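Local coordinates for protein ribonucleoside-diphosphate reductase subunit beta (PDB 6ZJK) that probably serves as the radical-generating small subunit of a ribonucleotide reductase, carrying a two-iron site and supporting reduction of ribonucleoside diphosphates to deoxyribonucleotides, at residues M274-E279 / R301-L306; I99-N104 / D162-D167. One frame throughout, in Å; residues are numbered along the deposited sequence.

Interaction 1: residues M274-E279 / R301-L306; sequences MGVEHE and RYIKYL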
ATOM      1  N   MET A 274      10.025  15.303 -24.090  1.00 53.25           N
ATOM      2  CA  MET A 274       8.733  15.031 -24.640  1.00 59.94           C
ATOM      3  C   MET A 274       7.655  15.212 -23.614  1.00 53.77           C
ATOM      4  O   MET A 274       6.689  15.864 -23.847  1.00 54.48           O
ATOM      5  CB  MET A 274       8.669  13.604 -25.076  1.00 57.32           C
ATOM      6  CG  MET A 274       9.513  13.228 -26.255  1.00 69.62           C
ATOM      7  SD  MET A 274       8.871  13.800 -27.832  1.00104.10           S
ATOM      8  CE  MET A 274      10.160  13.225 -28.911  1.00 79.44           C
ATOM      9  N   GLY A 275       7.849  14.883 -22.362  1.00 47.70           N
ATOM     10  CA  GLY A 275       6.884  15.124 -21.341  1.00 47.27           C
ATOM     11  C   GLY A 275       6.569  16.562 -21.200  1.00 49.66           C
ATOM     12  O   GLY A 275       5.452  16.878 -21.033  1.00 45.27           O
ATOM     13  N   VAL A 276       7.568  17.412 -21.231  1.00 40.59           N
ATOM     14  CA  VAL A 276       7.397  18.837 -21.183  1.00 46.38           C
ATOM     15  C   VAL A 276       6.562  19.318 -22.375  1.00 47.30           C
ATOM     16  O   VAL A 276       5.696  20.077 -22.220  1.00 43.22           O
ATOM     17  CB  VAL A 276       8.739  19.584 -21.152  1.00 46.93           C
ATOM     18  CG1 VAL A 276       8.540  21.056 -21.129  1.00 40.12           C
ATOM     19  CG2 VAL A 276       9.568  19.181 -19.954  1.00 46.96           C
ATOM     20  N   GLU A 277       6.840  18.826 -23.547  1.00 46.84           N
ATOM     21  CA  GLU A 277       6.134  19.235 -24.729  1.00 49.66           C
ATOM     22  C   GLU A 277       4.670  18.834 -24.656  1.00 51.60           C
ATOM     23  O   GLU A 277       3.822  19.616 -24.893  1.00 45.05           O
ATOM     24  CB  GLU A 277       6.842  18.721 -25.962  1.00 55.57           C
ATOM     25  CG  GLU A 277       7.949  19.645 -26.455  1.00 55.56           C
ATOM     26  CD  GLU A 277       8.895  18.977 -27.425  1.00 65.50           C
ATOM     27  OE1 GLU A 277       8.458  18.095 -28.152  1.00 67.05           O
ATOM     28  OE2 GLU A 277      10.091  19.314 -27.447  1.00 62.11           O
ATOM     29  N   HIS A 278       4.408  17.610 -24.273  1.00 55.19           N
ATOM     30  CA  HIS A 278       3.070  17.136 -24.083  1.00 50.55           C
ATOM     31  C   HIS A 278       2.297  17.940 -23.051  1.00 50.45           C
ATOM     32  O   HIS A 278       1.227  18.332 -23.303  1.00 49.07           O
ATOM     33  CB  HIS A 278       3.064  15.701 -23.628  1.00 48.84           C
ATOM     34  CG  HIS A 278       3.499  14.725 -24.653  1.00 53.22           C
ATOM     35  ND1 HIS A 278       3.614  13.391 -24.391  1.00 50.78           N
ATOM     36  CD2 HIS A 278       3.860  14.880 -25.939  1.00 54.14           C
ATOM     37  CE1 HIS A 278       4.020  12.761 -25.465  1.00 53.61           C
ATOM     38  NE2 HIS A 278       4.175  13.643 -26.422  1.00 55.08           N
ATOM     39  N   GLU A 279       2.859  18.207 -21.898  1.00 46.91           N
ATOM     40  CA  GLU A 279       2.168  18.894 -20.813  1.00 45.99           C
ATOM     41  C   GLU A 279       1.847  20.344 -21.173  1.00 44.01           C
ATOM     42  O   GLU A 279       0.797  20.868 -20.789  1.00 43.49           O
ATOM     43  CB  GLU A 279       3.003  18.793 -19.535  1.00 36.08           C
ATOM     44  CG  GLU A 279       2.301  19.259 -18.298  1.00 43.17           C
ATOM     45  CD  GLU A 279       0.969  18.520 -18.057  1.00 42.09           C
ATOM     46  OE1 GLU A 279       0.875  17.288 -18.285  1.00 43.94           O
ATOM     47  OE2 GLU A 279      -0.009  19.196 -17.691  1.00 42.42           O
ATOM     48  N   ARG A 301       6.357  28.753 -20.036  1.00 46.12           N
ATOM     49  CA  ARG A 301       7.494  29.110 -19.199  1.00 48.56           C
ATOM     50  C   ARG A 301       7.471  28.365 -17.865  1.00 44.05           C
ATOM     51  O   ARG A 301       8.522  27.947 -17.365  1.00 45.57           O
ATOM     52  CB  ARG A 301       7.511  30.631 -18.999  1.00 48.75           C
ATOM     53  CG  ARG A 301       7.805  31.449 -20.286  1.00 55.23           C
ATOM     54  CD  ARG A 301       7.927  32.969 -20.004  1.00 56.25           C
ATOM     55  NE  ARG A 301       8.766  33.201 -18.831  1.00 63.81           N
ATOM     56  CZ  ARG A 301      10.071  33.456 -18.833  1.00 75.90           C
ATOM     57  NH1 ARG A 301      10.752  33.567 -19.975  1.00 70.43           N
ATOM     58  NH2 ARG A 301      10.695  33.611 -17.665  1.00 77.96           N
ATOM     59  N   TYR A 302       6.291  28.144 -17.288  1.00 41.81           N
ATOM     60  CA  TYR A 302       6.251  27.489 -15.982  1.00 41.44           C
ATOM     61  C   TYR A 302       6.697  26.037 -16.085  1.00 39.82           C
ATOM     62  O   TYR A 302       7.550  25.588 -15.310  1.00 43.31           O
ATOM     63  CB  TYR A 302       4.855  27.589 -15.365  1.00 42.55           C
ATOM     64  CG  TYR A 302       4.745  26.976 -13.985  1.00 49.23           C
ATOM     65  CD1 TYR A 302       5.674  27.266 -12.985  1.00 46.62           C
ATOM     66  CD2 TYR A 302       3.689  26.112 -13.670  1.00 47.30           C
ATOM     67  CE1 TYR A 302       5.562  26.700 -11.720  1.00 44.84           C
ATOM     68  CE2 TYR A 302       3.574  25.544 -12.412  1.00 46.33           C
ATOM     69  CZ  TYR A 302       4.510  25.839 -11.443  1.00 46.71           C
ATOM     70  OH  TYR A 302       4.375  25.267 -10.198  1.00 42.01           O
ATOM     71  N   ILE A 303       6.169  25.300 -17.063  1.00 40.23           N
ATOM     72  CA  ILE A 303       6.521  23.892 -17.203  1.00 38.87           C
ATOM     73  C   ILE A 303       8.013  23.732 -17.484  1.00 44.05           C
ATOM     74  O   ILE A 303       8.676  22.869 -16.895  1.00 41.13           O
ATOM     75  CB  ILE A 303       5.671  23.229 -18.304  1.00 40.08           C
ATOM     76  CG1 ILE A 303       4.166  23.420 -18.035  1.00 43.58           C
ATOM     77  CG2 ILE A 303       6.001  21.749 -18.403  1.00 41.46           C
ATOM     78  CD1 ILE A 303       3.738  22.961 -16.675  1.00 44.24           C
ATOM     79  N   LYS A 304       8.569  24.576 -18.366  1.00 41.72           N
ATOM     80  CA  LYS A 304       9.988  24.482 -18.692  1.00 42.08           C
ATOM     81  C   LYS A 304      10.845  24.772 -17.469  1.00 39.77           C
ATOM     82  O   LYS A 304      11.870  24.116 -17.254  1.00 38.67           O
ATOM     83  CB  LYS A 304      10.343  25.429 -19.852  1.00 39.71           C
ATOM     84  CG  LYS A 304       9.857  24.939 -21.210  1.00 42.41           C
ATOM     85  CD  LYS A 304      10.267  25.846 -22.388  1.00 45.12           C
ATOM     86  CE  LYS A 304       9.671  25.335 -23.713  1.00 44.46           C
ATOM     87  NZ  LYS A 304       9.926  26.233 -24.899  1.00 50.77           N
ATOM     88  N   TYR A 305      10.458  25.778 -16.678  1.00 38.96           N
ATOM     89  CA  TYR A 305      11.186  26.095 -15.452  1.00 42.30           C
ATOM     90  C   TYR A 305      11.196  24.904 -14.499  1.00 43.21           C
ATOM     91  O   TYR A 305      12.208  24.626 -13.845  1.00 41.01           O
ATOM     92  CB  TYR A 305      10.562  27.322 -14.777  1.00 37.74           C
ATOM     93  CG  TYR A 305      11.038  27.577 -13.357  1.00 47.88           C
ATOM     94  CD1 TYR A 305      12.226  28.258 -13.096  1.00 48.39           C
ATOM     95  CD2 TYR A 305      10.292  27.129 -12.275  1.00 46.19           C
ATOM     96  CE1 TYR A 305      12.644  28.486 -11.793  1.00 52.22           C
ATOM     97  CE2 TYR A 305      10.698  27.347 -10.973  1.00 50.48           C
ATOM     98  CZ  TYR A 305      11.873  28.019 -10.733  1.00 52.99           C
ATOM     99  OH  TYR A 305      12.265  28.222  -9.422  1.00 55.35           O
ATOM    100  N   LEU A 306      10.067  24.215 -14.380  1.00 39.41           N
ATOM    101  CA  LEU A 306      10.006  23.052 -13.501  1.00 43.17           C
ATOM    102  C   LEU A 306      10.942  21.948 -13.972  1.00 37.27           C
ATOM    103  O   LEU A 306      11.605  21.303 -13.153  1.00 35.82           O
ATOM    104  CB  LEU A 306       8.565  22.527 -13.415  1.00 36.06           C
ATOM    105  CG  LEU A 306       7.600  23.371 -12.582  1.00 41.37           C
ATOM    106  CD1 LEU A 306       6.169  22.778 -12.576  1.00 45.00           C
ATOM    107  CD2 LEU A 306       8.106  23.530 -11.168  1.00 42.98           C
TER
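V276 and I303 meet where two antiparallel helices of the all-helical R2 fold, 262-287 and 296-313, lie side by side. The axes of the short segments come within 9.7 Å at 159°, and V276 and I303 are also the register pair, their CA atoms 6.5 Å apart. The touch itself is methyl to methyl: V276 CG1 rests 3.8 Å from I303 CG2, and the two side chains run by one another in opposing senses. In V276 the CG1 branch stands anti to the backbone N (chi1 179°), which carries it to the neighbouring helix. Compact beta-branched residues suit this seam because they fill it with carbon close to the backbone. The same V276 methyl also receives K304 CG at 4.1 Å, where the lysine chain lies roughly perpendicular to the valine. Lysine fits this flank because its methylenes can pack while its extended chain takes NZ on to a salt bridge with E300.

E279, one turn on from V276, offers I303 only the aliphatic part of its chain. Its carboxylate is buried but satisfied: OE1 forms a salt bridge with R173, and OE2 takes part in a hydrogen bond with S210 on helix 190-220. No hydrogen bond joins the two segments, and at the glutamate end the contact comes down to CG of E279 lying 4.3 Å from CD1 of I303.

Interaction 2: residues I99-N104 / D162-D167; sequences IISFLN and DQWRED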
ATOM      1  N   ILE A  99      -9.242  18.221 -16.525  1.00 35.00           N
ATOM      2  CA  ILE A  99      -8.048  18.090 -15.707  1.00 40.45           C
ATOM      3  C   ILE A  99      -8.269  17.049 -14.622  1.00 39.88           C
ATOM      4  O   ILE A  99      -7.431  16.161 -14.405  1.00 37.42           O
ATOM      5  CB  ILE A  99      -7.667  19.452 -15.109  1.00 42.35           C
ATOM      6  CG1 ILE A  99      -7.065  20.370 -16.181  1.00 41.88           C
ATOM      7  CG2 ILE A  99      -6.762  19.268 -13.930  1.00 34.96           C
ATOM      8  CD1 ILE A  99      -6.966  21.790 -15.735  1.00 41.96           C
ATOM      9  N   ILE A 100      -9.403  17.137 -13.928  1.00 42.61           N
ATOM     10  CA  ILE A 100      -9.623  16.213 -12.824  1.00 42.19           C
ATOM     11  C   ILE A 100      -9.861  14.795 -13.345  1.00 40.57           C
ATOM     12  O   ILE A 100      -9.513  13.817 -12.677  1.00 41.49           O
ATOM     13  CB  ILE A 100     -10.739  16.738 -11.905  1.00 38.72           C
ATOM     14  CG1 ILE A 100     -10.553  16.151 -10.501  1.00 44.03           C
ATOM     15  CG2 ILE A 100     -12.082  16.408 -12.459  1.00 38.83           C
ATOM     16  CD1 ILE A 100     -11.225  16.943  -9.412  1.00 46.04           C
ATOM     17  N   SER A 101     -10.407  14.648 -14.552  1.00 40.58           N
ATOM     18  CA  SER A 101     -10.463  13.275 -15.049  1.00 44.41           C
ATOM     19  C   SER A 101      -9.070  12.779 -15.431  1.00 39.40           C
ATOM     20  O   SER A 101      -8.708  11.634 -15.133  1.00 43.52           O
ATOM     21  CB  SER A 101     -11.413  13.175 -16.234  1.00 42.57           C
ATOM     22  OG  SER A 101     -11.220  11.960 -16.931  1.00 48.04           O
ATOM     23  N   PHE A 102      -8.184  13.638 -15.931  1.00 38.65           N
ATOM     24  CA  PHE A 102      -6.806  13.246 -16.223  1.00 36.49           C
ATOM     25  C   PHE A 102      -6.038  12.892 -14.959  1.00 41.36           C
ATOM     26  O   PHE A 102      -5.347  11.866 -14.914  1.00 37.91           O
ATOM     27  CB  PHE A 102      -6.099  14.382 -16.965  1.00 36.10           C
ATOM     28  CG  PHE A 102      -4.669  14.093 -17.294  1.00 39.68           C
ATOM     29  CD1 PHE A 102      -4.329  13.014 -18.104  1.00 39.75           C
ATOM     30  CD2 PHE A 102      -3.661  14.897 -16.794  1.00 40.09           C
ATOM     31  CE1 PHE A 102      -3.007  12.751 -18.410  1.00 36.60           C
ATOM     32  CE2 PHE A 102      -2.328  14.632 -17.098  1.00 41.20           C
ATOM     33  CZ  PHE A 102      -2.011  13.563 -17.920  1.00 40.09           C
ATOM     34  N   LEU A 103      -6.166  13.703 -13.909  1.00 34.62           N
ATOM     35  CA  LEU A 103      -5.432  13.416 -12.686  1.00 39.99           C
ATOM     36  C   LEU A 103      -5.899  12.100 -12.051  1.00 42.44           C
ATOM     37  O   LEU A 103      -5.077  11.325 -11.536  1.00 36.31           O
ATOM     38  CB  LEU A 103      -5.577  14.585 -11.709  1.00 38.86           C
ATOM     39  CG  LEU A 103      -5.048  15.952 -12.162  1.00 37.94           C
ATOM     40  CD1 LEU A 103      -5.066  16.971 -11.018  1.00 33.45           C
ATOM     41  CD2 LEU A 103      -3.647  15.867 -12.796  1.00 37.35           C
ATOM     42  N   ASN A 104      -7.200  11.802 -12.134  1.00 35.04           N
ATOM     43  CA  ASN A 104      -7.710  10.531 -11.610  1.00 35.49           C
ATOM     44  C   ASN A 104      -7.117   9.351 -12.363  1.00 36.32           C
ATOM     45  O   ASN A 104      -6.855   8.296 -11.776  1.00 38.44           O
ATOM     46  CB  ASN A 104      -9.250  10.484 -11.696  1.00 35.90           C
ATOM     47  CG  ASN A 104      -9.855   9.273 -10.958  1.00 42.90           C
ATOM     48  OD1 ASN A 104      -9.659   9.087  -9.755  1.00 36.15           O
ATOM     49  ND2 ASN A 104     -10.596   8.459 -11.682  1.00 43.09           N
ATOM     50  N   ASP A 162     -16.003  10.126 -17.212  1.00 44.25           N
ATOM     51  CA  ASP A 162     -15.875   9.547 -18.549  1.00 41.17           C
ATOM     52  C   ASP A 162     -15.309  10.530 -19.580  1.00 51.54           C
ATOM     53  O   ASP A 162     -15.381  10.258 -20.782  1.00 50.72           O
ATOM     54  CB  ASP A 162     -17.232   9.041 -19.048  1.00 49.74           C
ATOM     55  CG  ASP A 162     -17.631   7.711 -18.432  1.00 50.27           C
ATOM     56  OD1 ASP A 162     -16.740   6.926 -18.056  1.00 51.17           O
ATOM     57  OD2 ASP A 162     -18.842   7.450 -18.320  1.00 51.40           O
ATOM     58  N   GLN A 163     -14.712  11.634 -19.135  1.00 45.84           N
ATOM     59  CA  GLN A 163     -14.327  12.624 -20.132  1.00 53.36           C
ATOM     60  C   GLN A 163     -13.306  12.060 -21.120  1.00 51.66           C
ATOM     61  O   GLN A 163     -13.349  12.376 -22.319  1.00 50.45           O
ATOM     62  CB  GLN A 163     -13.794  13.864 -19.411  1.00 40.59           C
ATOM     63  CG  GLN A 163     -13.635  15.087 -20.249  1.00 57.29           C
ATOM     64  CD  GLN A 163     -14.897  15.901 -20.417  1.00 52.75           C
ATOM     65  OE1 GLN A 163     -14.929  16.823 -21.227  1.00 62.66           O
ATOM     66  NE2 GLN A 163     -15.944  15.574 -19.652  1.00 57.64           N
ATOM     67  N   TRP A 164     -12.501  11.060 -20.733  1.00 50.62           N
ATOM     68  CA  TRP A 164     -11.534  10.417 -21.619  1.00 51.31           C
ATOM     69  C   TRP A 164     -12.184   9.578 -22.709  1.00 51.16           C
ATOM     70  O   TRP A 164     -11.527   9.293 -23.720  1.00 51.90           O
ATOM     71  CB  TRP A 164     -10.565   9.531 -20.811  1.00 51.47           C
ATOM     72  CG  TRP A 164     -11.208   8.336 -20.154  1.00 43.62           C
ATOM     73  CD1 TRP A 164     -11.835   8.305 -18.940  1.00 45.68           C
ATOM     74  CD2 TRP A 164     -11.291   7.002 -20.682  1.00 49.07           C
ATOM     75  NE1 TRP A 164     -12.306   7.034 -18.678  1.00 47.01           N
ATOM     76  CE2 TRP A 164     -11.988   6.217 -19.732  1.00 46.37           C
ATOM     77  CE3 TRP A 164     -10.856   6.397 -21.868  1.00 50.80           C
ATOM     78  CZ2 TRP A 164     -12.245   4.864 -19.928  1.00 46.46           C
ATOM     79  CZ3 TRP A 164     -11.114   5.052 -22.063  1.00 43.88           C
ATOM     80  CH2 TRP A 164     -11.804   4.300 -21.095  1.00 50.17           C
ATOM     81  N   ARG A 165     -13.437   9.150 -22.528  1.00 50.19           N
ATOM     82  CA  ARG A 165     -14.121   8.417 -23.586  1.00 55.45           C
ATOM     83  C   ARG A 165     -14.624   9.316 -24.707  1.00 57.10           C
ATOM     84  O   ARG A 165     -15.032   8.799 -25.753  1.00 59.35           O
ATOM     85  CB  ARG A 165     -15.306   7.613 -23.024  1.00 50.41           C
ATOM     86  CG  ARG A 165     -14.924   6.626 -21.903  1.00 54.15           C
ATOM     87  CD  ARG A 165     -16.138   5.810 -21.442  1.00 46.72           C
ATOM     88  NE  ARG A 165     -15.736   4.757 -20.516  1.00 52.32           N
ATOM     89  CZ  ARG A 165     -15.417   3.515 -20.882  1.00 55.34           C
ATOM     90  NH1 ARG A 165     -15.472   3.157 -22.165  1.00 52.20           N
ATOM     91  NH2 ARG A 165     -15.037   2.631 -19.965  1.00 45.98           N
ATOM     92  N   GLU A 166     -14.661  10.637 -24.515  1.00 50.15           N
ATOM     93  CA  GLU A 166     -15.239  11.695 -25.341  1.00 57.74           C
ATOM     94  C   GLU A 166     -14.214  12.580 -26.040  1.00 57.88           C
ATOM     95  O   GLU A 166     -14.613  13.447 -26.822  1.00 60.35           O
ATOM     96  CB  GLU A 166     -16.201  12.577 -24.525  1.00 56.00           C
ATOM     97  CG  GLU A 166     -17.502  11.928 -24.068  1.00 59.33           C
ATOM     98  CD  GLU A 166     -18.033  10.917 -25.097  1.00 71.88           C
ATOM     99  OE1 GLU A 166     -18.315  11.320 -26.256  1.00 75.69           O
ATOM    100  OE2 GLU A 166     -18.231   9.726 -24.723  1.00 68.96           O
ATOM    101  N   ASP A 167     -13.018  12.675 -25.457  1.00 50.75           N
ATOM    102  CA  ASP A 167     -11.991  13.641 -25.848  1.00 58.93           C
ATOM    103  C   ASP A 167     -10.766  12.873 -26.341  1.00 60.94           C
ATOM    104  O   ASP A 167     -10.083  12.211 -25.553  1.00 56.35           O
ATOM    105  CB  ASP A 167     -11.645  14.553 -24.669  1.00 60.64           C
ATOM    106  CG  ASP A 167     -10.638  15.642 -25.030  1.00 65.40           C
ATOM    107  OD1 ASP A 167      -9.453  15.316 -25.261  1.00 61.11           O
ATOM    108  OD2 ASP A 167     -11.043  16.821 -25.101  1.00 66.16           O
TER
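S101 faces Q163 and W164 where the long helix 90-118 of the R2 helical bundle passes the short helical turn 163-166, which lies between helices 154-161 and 168-186. The close part is small: S101 CB and Q163 CB are 4.0 Å apart, with the CA atoms of this pair at 6.4 Å. A serine suits the spot, since its short side chain lets the turn come near the helix. OG, anti to the backbone N (chi1 165°), also lies 4.0 Å from Q163 CB and reaches the edge of the W164 ring, near its plane. It makes no hydrogen bond across the contact.

Beyond CB, Q163 bends at chi2 (84°) and its amide leads away from S101; OE1 makes a weak hydrogen bond with K98, NE2 another with K159 O. The looser, solvent-facing side holds E166, exposed, and R165, partly so, whose CG sits over the centre of one W164 face. The second subunit closes over W164 and D162: its F29 meets the tryptophan edge-to-face, and its R35 and R53 form salt bridges with D162 OD2. D162 OD1 accepts a weak hydrogen bond, part of a salt bridge, from R165 NE at 3.4 Å, at the guanidinium edge and in its plane.

Both contacts are buried, yet neither has a hydrogen bond across it, and they hold different elements: interaction 1 pairs two long antiparallel helices, interaction 2 a long helix with a short turn. Interaction 1 buries about twice the surface, 177 against 89 Å², mostly between branched aliphatic side chains, and no other chain touches its segments. Interaction 2 relies on a small serine and borders the second subunit, whose R35, R53 and F29 meet D162 and W164. Their centres are about 20 Å apart, but helix 168-186 touches both sets of segments: its R173 pairs with E279 of interaction 1 and also touches F102, on the 99-104 segment but not part of its contact with 162-167.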